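Local structure of N-acetylcysteine deacetylase (Bacillus subtilis, 1YSJ) at residues M37-H42 with L109-K114; E43-S48 with S113-T118; R95-A100 with P155-A160; L101-Q106 with H374-T379. The protein probably catalyses the metal-dependent deacetylation of N-acetylcysteine to cysteine and acetate, a step that lets the bacterium use S-(2-succino)cysteine as a sulfur source. The protein carries 1 engineered substitution. All blocks are in the same frame, centred on the assembly; numbering follows the deposited sequence.

How the interactions relate
From the N terminus, helix 28-43 and the loop after it supply the first partners of interactions 1 and 2, which reach forward to neighbouring parts of the long loop between strand 91-97 and helix 124-139 and share Ser113 and Lys114. Interaction 3 starts at the end of strand 91-97 and closes the shorter loop to 155-160, crossing both earlier contacts in chain order. Interaction 4 starts just downstream at 101-106 and spans by far the longest separation, to the loop before the last helix, 384-402, crossing all three other contacts. Interactions 3 and 4 share a nickel and two waters, while Glu105 links interaction 4 to His42 and Ser113, and Ser48 links interaction 2 to Asp99.

Interaction 1. Residues M37-H42 with L109-K114; sequences MRRDLH and LPFASK
Phe111 carries most of this contact, with Arg39 laid over one face of its ring and Arg38 NH2 and His42 CD2 meeting its CD1, CE1 and CZ. From Arg39, CG sits 3.8 Å from the ring centroid in a CH-pi contact, and the extended chain carries the guanidinium over the same ring, the two planes 16° apart. Arg38 comes across at about a right angle, its NH2 3.3 Å from Phe111 CE1. The aromatic pair is an offset edge-to-face one, with the edge of Phe111 turned to the face of His42 and centroids 5.3 Å apart. His42 CG is anti to the backbone N (chi1 -173°), which brings CD2 to within 3.3 Å of Phe111 O, in the plane of the imidazole. Backbone contact is slight: Ser113 CA meets His42 O at 3.6 Å.

Polar ends are held from outside the contact. Asp125 accepts from Arg38 and His42, Glu382 pairs with both arginines, and Glu105 binds His42 NE2. Phe111 is the third residue of a type I beta turn, Leu109 to Ala112. The arrangement joins the first helix of the metal-binding domain of this M20 peptidase to the long loop that leads to metal ligand Cys122.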
loop_
_atom_site.group_PDB
_atom_site.type_symbol
_atom_site.label_atom_id
_atom_site.label_comp_id
_atom_site.label_asym_id
_atom_site.label_seq_id
_atom_site.Cartn_x
_atom_site.Cartn_y
_atom_site.Cartn_z
HETATM N N MSE A 37 39.414 -24.537 6.158
HETATM C CA MSE A 37 38.952 -23.306 6.806
HETATM C C MSE A 37 37.691 -22.762 6.139
HETATM O O MSE A 37 36.741 -22.385 6.822
HETATM C CB MSE A 37 40.050 -22.243 6.826
HETATM C CG MSE A 37 41.158 -22.528 7.836
HETATM SE SE MSE A 37 42.437 -21.062 7.991
HETATM C CE MSE A 37 43.224 -21.133 6.212
ATOM N N ARG A 38 37.689 -22.734 4.808
ATOM C CA ARG A 38 36.517 -22.332 4.032
ATOM C C ARG A 38 35.288 -23.157 4.416
ATOM O O ARG A 38 34.204 -22.610 4.619
ATOM C CB ARG A 38 36.789 -22.471 2.527
ATOM C CG ARG A 38 35.653 -21.987 1.618
ATOM C CD ARG A 38 34.676 -23.106 1.258
ATOM N NE ARG A 38 33.462 -22.595 0.621
ATOM C CZ ARG A 38 32.792 -23.221 -0.345
ATOM N NH1 ARG A 38 31.701 -22.668 -0.861
ATOM N NH2 ARG A 38 33.214 -24.388 -0.811
ATOM N N ARG A 39 35.473 -24.470 4.509
ATOM C CA ARG A 39 34.369 -25.392 4.756
ATOM C C ARG A 39 33.865 -25.356 6.190
ATOM O O ARG A 39 32.671 -25.525 6.424
ATOM C CB ARG A 39 34.758 -26.806 4.365
ATOM C CG ARG A 39 34.956 -26.971 2.886
ATOM C CD ARG A 39 35.266 -28.402 2.567
ATOM N NE ARG A 39 35.538 -28.576 1.146
ATOM C CZ ARG A 39 35.609 -29.756 0.543
ATOM N NH1 ARG A 39 35.417 -30.870 1.239
ATOM N NH2 ARG A 39 35.866 -29.817 -0.758
ATOM N N ASP A 40 34.772 -25.133 7.138
ATOM C CA ASP A 40 34.393 -24.955 8.536
ATOM C C ASP A 40 33.476 -23.744 8.714
ATOM O O ASP A 40 32.500 -23.806 9.462
ATOM C CB ASP A 40 35.631 -24.820 9.425
ATOM C CG ASP A 40 35.280 -24.613 10.895
ATOM O OD1 ASP A 40 34.230 -25.114 11.352
ATOM O OD2 ASP A 40 36.063 -23.946 11.598
ATOM N N LEU A 41 33.796 -22.652 8.023
ATOM C CA LEU A 41 32.974 -21.449 8.048
ATOM C C LEU A 41 31.639 -21.631 7.322
ATOM O O LEU A 41 30.594 -21.228 7.832
ATOM C CB LEU A 41 33.741 -20.262 7.462
ATOM C CG LEU A 41 35.086 -19.895 8.106
ATOM C CD1 LEU A 41 35.651 -18.681 7.411
ATOM C CD2 LEU A 41 34.990 -19.664 9.622
ATOM N N HIS A 42 31.687 -22.244 6.139
ATOM C CA HIS A 42 30.504 -22.524 5.320
ATOM C C HIS A 42 29.516 -23.426 6.060
ATOM O O HIS A 42 28.299 -23.258 5.959
ATOM C CB HIS A 42 30.933 -23.179 4.001
ATOM C CG HIS A 42 29.817 -23.364 3.019
ATOM N ND1 HIS A 42 29.485 -22.411 2.080
ATOM C CD2 HIS A 42 28.962 -24.398 2.824
ATOM C CE1 HIS A 42 28.468 -22.842 1.356
ATOM N NE2 HIS A 42 28.132 -24.046 1.787
ATOM N N LEU A 109 25.673 -30.220 -0.346
ATOM C CA LEU A 109 27.110 -30.459 -0.213
ATOM C C LEU A 109 27.387 -31.121 1.137
ATOM O O LEU A 109 26.615 -30.934 2.079
ATOM C CB LEU A 109 27.884 -29.140 -0.315
ATOM C CG LEU A 109 28.015 -28.473 -1.688
ATOM C CD1 LEU A 109 28.431 -27.011 -1.534
ATOM C CD2 LEU A 109 28.985 -29.227 -2.596
ATOM N N PRO A 110 28.493 -31.889 1.243
ATOM C CA PRO A 110 28.783 -32.585 2.500
ATOM C C PRO A 110 29.074 -31.611 3.642
ATOM O O PRO A 110 28.901 -31.960 4.808
ATOM C CB PRO A 110 30.041 -33.402 2.172
ATOM C CG PRO A 110 30.105 -33.448 0.682
ATOM C CD PRO A 110 29.534 -32.146 0.232
ATOM N N PHE A 111 29.504 -30.401 3.288
ATOM C CA PHE A 111 29.877 -29.371 4.251
ATOM C C PHE A 111 28.873 -28.215 4.258
ATOM O O PHE A 111 29.208 -27.091 4.645
ATOM C CB PHE A 111 31.291 -28.858 3.951
ATOM C CG PHE A 111 31.478 -28.376 2.536
ATOM C CD1 PHE A 111 31.234 -27.046 2.201
ATOM C CD2 PHE A 111 31.901 -29.251 1.538
ATOM C CE1 PHE A 111 31.403 -26.597 0.892
ATOM C CE2 PHE A 111 32.074 -28.811 0.230
ATOM C CZ PHE A 111 31.826 -27.480 -0.093
ATOM N N ALA A 112 27.643 -28.498 3.832
ATOM C CA ALA A 112 26.577 -27.500 3.812
ATOM C C ALA A 112 26.252 -27.024 5.224
ATOM O O ALA A 112 26.457 -27.756 6.197
ATOM C CB ALA A 112 25.334 -28.063 3.143
ATOM N N SER A 113 25.750 -25.794 5.326
ATOM C CA SER A 113 25.368 -25.215 6.610
ATOM C C SER A 113 24.642 -26.224 7.488
ATOM O O SER A 113 23.674 -26.863 7.056
ATOM C CB SER A 113 24.485 -23.986 6.403
ATOM O OG SER A 113 23.915 -23.559 7.626
ATOM N N LYS A 114 25.131 -26.364 8.715
ATOM C CA LYS A 114 24.472 -27.177 9.730
ATOM C C LYS A 114 23.472 -26.327 10.520
ATOM O O LYS A 114 22.793 -26.825 11.420
ATOM C CB LYS A 114 25.509 -27.832 10.650
ATOM C CG LYS A 114 26.325 -28.912 9.952
ATOM C CD LYS A 114 27.254 -29.654 10.907
ATOM C CE LYS A 114 27.354 -31.140 10.543
ATOM N NZ LYS A 114 27.974 -31.402 9.206
#

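Interaction 2. Residues E43-S48 with S113-T118; sequences EHPELS and SKVDGT
Lys114 grips Glu43 twice, through its backbone and through its side chain. Its N-H points almost straight at Glu43 O, with N to O 2.8 Å and an angle of 176° at the hydrogen; its NZ forms a salt bridge with Glu43 OE1 at 2.7 Å, meeting the carboxylate on its anti side and 32° out of its plane. The setting is the end of helix 28-43, where His44 is the first residue to leave helical angles, packed against a loop that closes in a type II beta turn from Val115 to Thr118. Within the metal-binding domain of this M20 peptidase, the pair of bonds joins the helix terminus to the loop preceding metal ligand Cys122.

Glu43 and Lys114 run side by side in the same direction. Glu43 is extended beyond CG, whereas Lys114 bends at chi3 and at chi4 (64°), and this bend turns NZ back to the carboxylate. Glu43 O is also approached by Ser113 CA, at 3.5 Å.

Further along, Pro45 packs against Ser113, Val115 and Thr118 of 113-118. Its CG and CD lie against the Ser113 side chain, its CD faces Val115 CG2 at 4.2 Å, and CB and CG meet the methyl of Thr118. The proline also touches Ala100 and His120. Leu47 crosses Thr118 obliquely, and its CD2 lies 3.8 Å from Thr118 CG2.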
loop_
_atom_site.group_PDB
_atom_site.type_symbol
_atom_site.label_atom_id
_atom_site.label_comp_id
_atom_site.label_asym_id
_atom_site.label_seq_id
_atom_site.Cartn_x
_atom_site.Cartn_y
_atom_site.Cartn_z
ATOM N N GLU A 43 30.064 -24.380 6.806
ATOM C CA GLU A 43 29.294 -25.325 7.601
ATOM C C GLU A 43 28.659 -24.679 8.827
ATOM O O GLU A 43 27.593 -25.104 9.270
ATOM C CB GLU A 43 30.220 -26.448 8.050
ATOM C CG GLU A 43 29.538 -27.731 8.436
ATOM C CD GLU A 43 30.526 -28.866 8.584
ATOM O OE1 GLU A 43 30.169 -29.875 9.227
ATOM O OE2 GLU A 43 31.661 -28.747 8.058
ATOM N N HIS A 44 29.326 -23.668 9.380
ATOM C CA HIS A 44 28.844 -22.963 10.563
ATOM C C HIS A 44 28.690 -21.457 10.284
ATOM O O HIS A 44 29.431 -20.636 10.835
ATOM C CB HIS A 44 29.783 -23.210 11.748
ATOM C CG HIS A 44 30.034 -24.660 12.027
ATOM N ND1 HIS A 44 29.061 -25.503 12.525
ATOM C CD2 HIS A 44 31.146 -25.417 11.874
ATOM C CE1 HIS A 44 29.565 -26.715 12.669
ATOM N NE2 HIS A 44 30.828 -26.690 12.282
ATOM N N PRO A 45 27.718 -21.089 9.427
ATOM C CA PRO A 45 27.585 -19.689 9.057
ATOM C C PRO A 45 26.894 -18.861 10.141
ATOM O O PRO A 45 26.057 -19.380 10.880
ATOM C CB PRO A 45 26.721 -19.750 7.794
ATOM C CG PRO A 45 25.893 -20.940 7.970
ATOM C CD PRO A 45 26.699 -21.928 8.764
ATOM N N GLU A 46 27.251 -17.584 10.219
ATOM C CA GLU A 46 26.650 -16.673 11.185
ATOM C C GLU A 46 26.158 -15.402 10.495
ATOM O O GLU A 46 26.723 -14.970 9.491
ATOM C CB GLU A 46 27.647 -16.349 12.315
ATOM C CG GLU A 46 27.969 -17.545 13.230
ATOM C CD GLU A 46 29.134 -17.289 14.182
ATOM O OE1 GLU A 46 30.246 -17.012 13.686
ATOM O OE2 GLU A 46 28.946 -17.382 15.422
ATOM N N LEU A 47 25.100 -14.811 11.041
ATOM C CA LEU A 47 24.497 -13.599 10.475
ATOM C C LEU A 47 25.258 -12.327 10.871
ATOM O O LEU A 47 26.069 -12.359 11.788
ATOM C CB LEU A 47 23.014 -13.507 10.868
ATOM C CG LEU A 47 22.135 -14.680 10.402
ATOM C CD1 LEU A 47 20.747 -14.650 11.016
ATOM C CD2 LEU A 47 22.032 -14.703 8.888
ATOM N N SER A 48 25.001 -11.233 10.152
ATOM C CA SER A 48 25.591 -9.908 10.423
ATOM C C SER A 48 25.584 -9.535 11.904
ATOM O O SER A 48 24.537 -9.593 12.552
ATOM C CB SER A 48 24.848 -8.818 9.632
ATOM O OG SER A 48 25.024 -8.965 8.230
ATOM N N SER A 113 25.750 -25.794 5.326
ATOM C CA SER A 113 25.368 -25.215 6.610
ATOM C C SER A 113 24.642 -26.224 7.488
ATOM O O SER A 113 23.674 -26.863 7.056
ATOM C CB SER A 113 24.485 -23.986 6.403
ATOM O OG SER A 113 23.915 -23.559 7.626
ATOM N N LYS A 114 25.131 -26.364 8.715
ATOM C CA LYS A 114 24.472 -27.177 9.730
ATOM C C LYS A 114 23.472 -26.327 10.520
ATOM O O LYS A 114 22.793 -26.825 11.420
ATOM C CB LYS A 114 25.509 -27.832 10.650
ATOM C CG LYS A 114 26.325 -28.912 9.952
ATOM C CD LYS A 114 27.254 -29.654 10.907
ATOM C CE LYS A 114 27.354 -31.140 10.543
ATOM N NZ LYS A 114 27.974 -31.402 9.206
ATOM N N VAL A 115 23.390 -25.047 10.159
ATOM C CA VAL A 115 22.413 -24.120 10.718
ATOM C C VAL A 115 21.311 -23.845 9.684
ATOM O O VAL A 115 21.512 -23.080 8.737
ATOM C CB VAL A 115 23.079 -22.781 11.135
ATOM C CG1 VAL A 115 22.076 -21.876 11.861
ATOM C CG2 VAL A 115 24.331 -23.033 11.990
ATOM N N ASP A 116 20.155 -24.479 9.870
ATOM C CA ASP A 116 19.012 -24.327 8.966
ATOM C C ASP A 116 18.524 -22.879 8.885
ATOM O O ASP A 116 18.283 -22.235 9.906
ATOM C CB ASP A 116 17.860 -25.246 9.393
ATOM C CG ASP A 116 18.174 -26.734 9.202
ATOM O OD1 ASP A 116 17.397 -27.561 9.722
ATOM O OD2 ASP A 116 19.179 -27.086 8.537
ATOM N N GLY A 117 18.385 -22.375 7.662
ATOM C CA GLY A 117 17.923 -21.014 7.439
ATOM C C GLY A 117 19.050 -19.997 7.361
ATOM O O GLY A 117 18.803 -18.824 7.100
ATOM N N THR A 118 20.282 -20.449 7.598
ATOM C CA THR A 118 21.468 -19.611 7.444
ATOM C C THR A 118 22.439 -20.257 6.453
ATOM O O THR A 118 22.620 -21.477 6.453
ATOM C CB THR A 118 22.157 -19.329 8.803
ATOM O OG1 THR A 118 21.196 -18.790 9.718
ATOM C CG2 THR A 118 23.295 -18.315 8.655
#

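Interaction 3. Residues R95-A100 with P155-A160. With NI (nickel (II) ion), chain D.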
loop_
_atom_site.group_PDB
_atom_site.type_symbol
_atom_site.label_atom_id
_atom_site.label_comp_id
_atom_site.label_asym_id
_atom_site.label_seq_id
_atom_site.Cartn_x
_atom_site.Cartn_y
_atom_site.Cartn_z
ATOM N N ARG A 95 41.006 -6.440 2.883
ATOM C CA ARG A 95 39.726 -6.634 3.531
ATOM C C ARG A 95 39.002 -7.889 3.052
ATOM O O ARG A 95 38.940 -8.164 1.852
ATOM C CB ARG A 95 38.863 -5.382 3.332
ATOM C CG ARG A 95 37.465 -5.429 3.938
ATOM C CD ARG A 95 36.466 -6.072 2.980
ATOM N NE ARG A 95 35.127 -5.544 3.188
ATOM C CZ ARG A 95 34.137 -5.638 2.307
ATOM N NH1 ARG A 95 34.325 -6.258 1.148
ATOM N NH2 ARG A 95 32.958 -5.105 2.591
ATOM N N ALA A 96 38.460 -8.639 4.012
ATOM C CA ALA A 96 37.505 -9.719 3.745
ATOM C C ALA A 96 36.251 -9.533 4.604
ATOM O O ALA A 96 36.330 -9.034 5.726
ATOM C CB ALA A 96 38.140 -11.079 4.023
ATOM N N ASP A 97 35.100 -9.929 4.072
ATOM C CA ASP A 97 33.835 -9.904 4.822
ATOM C C ASP A 97 33.506 -11.282 5.389
ATOM O O ASP A 97 33.770 -12.294 4.746
ATOM C CB ASP A 97 32.682 -9.372 3.959
ATOM C CG ASP A 97 32.796 -9.777 2.492
ATOM O OD1 ASP A 97 33.534 -10.734 2.164
ATOM O OD2 ASP A 97 32.137 -9.122 1.659
ATOM N N ILE A 98 32.940 -11.324 6.595
ATOM C CA ILE A 98 32.802 -12.602 7.319
ATOM C C ILE A 98 31.365 -13.090 7.602
ATOM O O ILE A 98 31.184 -14.174 8.157
ATOM C CB ILE A 98 33.635 -12.606 8.644
ATOM C CG1 ILE A 98 33.046 -11.638 9.688
ATOM C CG2 ILE A 98 35.098 -12.286 8.358
ATOM C CD1 ILE A 98 33.647 -11.782 11.089
ATOM N N ASP A 99 30.357 -12.298 7.228
ATOM C CA ASP A 99 28.955 -12.611 7.556
ATOM C C ASP A 99 28.204 -13.416 6.481
ATOM O O ASP A 99 28.486 -13.300 5.292
ATOM C CB ASP A 99 28.178 -11.332 7.909
ATOM C CG ASP A 99 28.106 -10.332 6.754
ATOM O OD1 ASP A 99 29.024 -10.289 5.900
ATOM O OD2 ASP A 99 27.122 -9.563 6.719
ATOM N N ALA A 100 27.244 -14.228 6.926
ATOM C CA ALA A 100 26.403 -15.036 6.042
ATOM C C ALA A 100 24.990 -14.446 5.897
ATOM O O ALA A 100 24.752 -13.289 6.262
ATOM C CB ALA A 100 26.341 -16.459 6.547
ATOM N N PRO A 155 32.751 -7.569 9.895
ATOM C CA PRO A 155 31.403 -8.104 10.085
ATOM C C PRO A 155 30.389 -7.309 9.272
ATOM O O PRO A 155 30.706 -6.220 8.801
ATOM C CB PRO A 155 31.153 -7.870 11.577
ATOM C CG PRO A 155 31.936 -6.633 11.889
ATOM C CD PRO A 155 33.153 -6.671 10.997
ATOM N N ALA A 156 29.193 -7.868 9.091
ATOM C CA ALA A 156 28.017 -7.099 8.668
ATOM C C ALA A 156 28.121 -6.364 7.316
ATOM O O ALA A 156 27.672 -5.215 7.190
ATOM C CB ALA A 156 27.602 -6.121 9.782
ATOM N N GLU A 157 28.707 -7.017 6.313
ATOM C CA GLU A 157 28.710 -6.462 4.958
ATOM C C GLU A 157 27.297 -6.492 4.377
ATOM O O GLU A 157 26.863 -5.547 3.712
ATOM C CB GLU A 157 29.673 -7.231 4.050
ATOM C CG GLU A 157 29.892 -6.615 2.659
ATOM C CD GLU A 157 28.765 -6.912 1.665
ATOM O OE1 GLU A 157 28.179 -8.018 1.712
ATOM O OE2 GLU A 157 28.471 -6.033 0.827
ATOM N N GLU A 158 26.577 -7.577 4.650
ATOM C CA GLU A 158 25.265 -7.798 4.050
ATOM C C GLU A 158 24.221 -6.759 4.454
ATOM O O GLU A 158 23.243 -6.557 3.739
ATOM C CB GLU A 158 24.766 -9.221 4.328
ATOM C CG GLU A 158 25.664 -10.325 3.754
ATOM C CD GLU A 158 25.650 -10.394 2.227
ATOM O OE1 GLU A 158 24.888 -9.652 1.564
ATOM O OE2 GLU A 158 26.411 -11.209 1.673
ATOM N N ILE A 159 24.431 -6.098 5.588
ATOM C CA ILE A 159 23.515 -5.037 6.020
ATOM C C ILE A 159 24.165 -3.659 5.924
ATOM O O ILE A 159 23.622 -2.668 6.420
ATOM C CB ILE A 159 22.937 -5.300 7.433
ATOM C CG1 ILE A 159 24.064 -5.471 8.463
ATOM C CG2 ILE A 159 22.001 -6.511 7.396
ATOM C CD1 ILE A 159 23.623 -5.305 9.904
ATOM N N ALA A 160 25.328 -3.619 5.272
ATOM C CA ALA A 160 26.076 -2.384 4.995
ATOM C C ALA A 160 26.408 -1.584 6.254
ATOM O O ALA A 160 26.380 -0.346 6.242
ATOM C CB ALA A 160 25.325 -1.513 3.968
HETATM NI NI NI D . 25.768 -10.493 -0.519
HETATM O O HOH W 1 27.017 -13.470 3.059
HETATM O O HOH W 2 27.835 -9.150 -0.753
HETATM O O HOH W 3 25.575 -8.887 -2.210
#
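Asp99 receives the backbone of the 155-160 loop with both carboxylate oxygens. The main hydrogen bond runs from Glu158 N to the syn lone pair of Asp99 OD2, 2.9 Å long; a weak one joins Glu157 N to Asp99 OD1 at 3.3 Å. Chi1 of 62° places CG between the backbone N and carbonyl carbon, facing these amides. Ser48 also binds OD2 and His124 binds OD1, so Asp99 is a second-shell residue tying this loop's backbone to a ligand of the other nickel.

Asp97, hydrogen-bonded through OD1 to His127 ND1, lies alongside Glu157, with OD2 and Glu157 OE1 4.1 Å apart, while Arg95 crosses at about a right angle, its NH2 near Glu157 CG. Arg95 is salt-bridged to Glu349 and Asp350 and has a long, charge-only pairing with Asp97 OD2. Ile98 CG1 rests on Pro155 CA.

Glu158 binds nickel with both oxygens, each at 2.4 Å. One water bridges Asp99 O and Glu158 OE2, and a nickel-bound water donates to Glu157 OE1. With His374 and the shared Cys122, this is one half of the dinuclear metal site of the M20 peptidases, set at the ends of adjacent parallel strands 91-97 and 148-154.

Interaction 4. Residues L101-Q106 with H374-T379; sequences LPIQEQ and HHPAFT. With NI (nickel (II) ion), chain D.
Residues 101-106 and 374-377 run in nearly the same direction, 19° apart, and approach closely where Gln106 N donates to Pro376 O over 2.9 Å, from above the carbonyl plane. The bond is fairly straight, 165° at the hydrogen, and Pro376 is the second residue of a type I beta turn from His375 to Phe378.

Leu101 carries the contact at the metal end. Its CD1 sits over the centre of the His374 imidazole, 3.4 Å from the centroid and only 9° off the ring normal, a CH-pi contact made by a branch that crosses the histidine at about a right angle. CD2 of the same leucine lies above the same face, 3.8 Å from His374 CE1. A methyl covers one face and the metal is bonded at NE2, which probably limits rotation of the imidazole. Leu101 also touches Glu158, so one side chain packs against two ligands of the same nickel.

Away from the metal, Ile103 reaches the loop with two branches: CD1 comes 3.3 Å from His374 O, and CG2 faces Pro376 CG. Gln106, extended beyond CG, lies alongside the proline and points the same way, its OE1 3.4 Å from Pro376 CB. Gln104 O touches that CB as well.

His374 NE2 binds nickel at 2.3 Å, and two waters share the metal. Cys122 and Glu158 supply the remaining protein ligands, so the Leu101-His374 end of this contact forms part of the dinuclear nickel site of the M20 peptidase fold.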
loop_
_atom_site.group_PDB
_atom_site.type_symbol
_atom_site.label_atom_id
_atom_site.label_comp_id
_atom_site.label_asym_id
_atom_site.label_seq_id
_atom_site.Cartn_x
_atom_site.Cartn_y
_atom_site.Cartn_z
ATOM N N LEU A 101 24.057 -15.248 5.382
ATOM C CA LEU A 101 22.716 -14.765 5.032
ATOM C C LEU A 101 21.572 -15.616 5.580
ATOM O O LEU A 101 21.729 -16.826 5.740
ATOM C CB LEU A 101 22.583 -14.641 3.513
ATOM C CG LEU A 101 23.274 -13.431 2.881
ATOM C CD1 LEU A 101 23.579 -13.715 1.420
ATOM C CD2 LEU A 101 22.445 -12.149 3.044
ATOM N N PRO A 102 20.411 -14.983 5.863
ATOM C CA PRO A 102 19.227 -15.704 6.349
ATOM C C PRO A 102 18.517 -16.475 5.231
ATOM O O PRO A 102 17.342 -16.226 4.940
ATOM C CB PRO A 102 18.333 -14.583 6.885
ATOM C CG PRO A 102 18.676 -13.404 6.026
ATOM C CD PRO A 102 20.157 -13.530 5.757
ATOM N N ILE A 103 19.235 -17.408 4.613
ATOM C CA ILE A 103 18.683 -18.221 3.540
ATOM C C ILE A 103 18.977 -19.694 3.830
ATOM O O ILE A 103 20.061 -20.027 4.309
ATOM C CB ILE A 103 19.283 -17.828 2.161
ATOM C CG1 ILE A 103 19.234 -16.312 1.943
ATOM C CG2 ILE A 103 18.554 -18.557 1.029
ATOM C CD1 ILE A 103 20.188 -15.801 0.882
ATOM N N GLN A 104 18.008 -20.562 3.551
ATOM C CA GLN A 104 18.188 -22.006 3.691
ATOM C C GLN A 104 19.024 -22.549 2.532
ATOM O O GLN A 104 18.678 -22.359 1.361
ATOM C CB GLN A 104 16.824 -22.716 3.753
ATOM C CG GLN A 104 16.882 -24.244 3.728
ATOM C CD GLN A 104 17.462 -24.845 5.003
ATOM O OE1 GLN A 104 17.048 -24.498 6.111
ATOM N NE2 GLN A 104 18.414 -25.762 4.847
ATOM N N GLU A 105 20.121 -23.224 2.866
ATOM C CA GLU A 105 21.008 -23.809 1.860
ATOM C C GLU A 105 20.359 -24.977 1.119
ATOM O O GLU A 105 19.748 -25.849 1.743
ATOM C CB GLU A 105 22.329 -24.243 2.499
ATOM C CG GLU A 105 23.333 -24.818 1.516
ATOM C CD GLU A 105 24.763 -24.641 1.963
ATOM O OE1 GLU A 105 24.986 -24.227 3.120
ATOM O OE2 GLU A 105 25.671 -24.912 1.149
ATOM N N GLN A 106 20.499 -24.977 -0.209
ATOM C CA GLN A 106 19.946 -26.030 -1.066
ATOM C C GLN A 106 20.995 -26.681 -1.983
ATOM O O GLN A 106 20.677 -27.108 -3.091
ATOM C CB GLN A 106 18.786 -25.483 -1.909
ATOM C CG GLN A 106 17.523 -25.136 -1.127
ATOM C CD GLN A 106 16.346 -24.801 -2.040
ATOM O OE1 GLN A 106 15.982 -23.633 -2.203
ATOM N NE2 GLN A 106 15.755 -25.825 -2.646
ATOM N N HIS A 374 23.550 -15.007 -3.522
ATOM C CA HIS A 374 22.324 -15.100 -2.709
ATOM C C HIS A 374 21.379 -16.251 -3.069
ATOM O O HIS A 374 20.375 -16.468 -2.392
ATOM C CB HIS A 374 21.569 -13.762 -2.674
ATOM C CG HIS A 374 22.276 -12.690 -1.904
ATOM N ND1 HIS A 374 21.614 -11.811 -1.074
ATOM C CD2 HIS A 374 23.588 -12.364 -1.827
ATOM C CE1 HIS A 374 22.486 -10.982 -0.527
ATOM N NE2 HIS A 374 23.691 -11.296 -0.968
ATOM N N HIS A 375 21.704 -16.991 -4.122
ATOM C CA HIS A 375 20.913 -18.150 -4.500
ATOM C C HIS A 375 21.141 -19.276 -3.485
ATOM O O HIS A 375 22.265 -19.474 -3.039
ATOM C CB HIS A 375 21.287 -18.610 -5.911
ATOM C CG HIS A 375 20.287 -19.531 -6.532
ATOM N ND1 HIS A 375 19.325 -19.097 -7.418
ATOM C CD2 HIS A 375 20.095 -20.864 -6.390
ATOM C CE1 HIS A 375 18.583 -20.123 -7.796
ATOM N NE2 HIS A 375 19.031 -21.207 -7.187
ATOM N N PRO A 376 20.070 -19.997 -3.098
ATOM C CA PRO A 376 20.185 -21.179 -2.225
ATOM C C PRO A 376 21.180 -22.250 -2.705
ATOM O O PRO A 376 21.750 -22.970 -1.882
ATOM C CB PRO A 376 18.764 -21.751 -2.216
ATOM C CG PRO A 376 17.887 -20.585 -2.498
ATOM C CD PRO A 376 18.664 -19.704 -3.438
ATOM N N ALA A 377 21.376 -22.352 -4.020
ATOM C CA ALA A 377 22.272 -23.355 -4.606
ATOM C C ALA A 377 23.629 -22.771 -5.012
ATOM O O ALA A 377 24.404 -23.423 -5.717
ATOM C CB ALA A 377 21.601 -24.042 -5.797
ATOM N N PHE A 378 23.901 -21.546 -4.558
ATOM C CA PHE A 378 25.159 -20.845 -4.832
ATOM C C PHE A 378 26.387 -21.713 -4.529
ATOM O O PHE A 378 26.465 -22.346 -3.471
ATOM C CB PHE A 378 25.206 -19.540 -4.026
ATOM C CG PHE A 378 26.548 -18.865 -4.019
ATOM C CD1 PHE A 378 26.867 -17.914 -4.983
ATOM C CD2 PHE A 378 27.487 -19.163 -3.030
ATOM C CE1 PHE A 378 28.110 -17.272 -4.974
ATOM C CE2 PHE A 378 28.733 -18.529 -3.013
ATOM C CZ PHE A 378 29.043 -17.580 -3.990
ATOM N N THR A 379 27.332 -21.730 -5.469
ATOM C CA THR A 379 28.562 -22.523 -5.361
ATOM C C THR A 379 29.795 -21.724 -5.780
ATOM O O THR A 379 29.685 -20.645 -6.369
ATOM C CB THR A 379 28.519 -23.781 -6.264
ATOM O OG1 THR A 379 28.191 -23.394 -7.605
ATOM C CG2 THR A 379 27.504 -24.808 -5.754
HETATM NI NI NI D . 25.768 -10.493 -0.519
HETATM O O HOH W 2 27.835 -9.150 -0.753
HETATM O O HOH W 3 25.575 -8.887 -2.210
#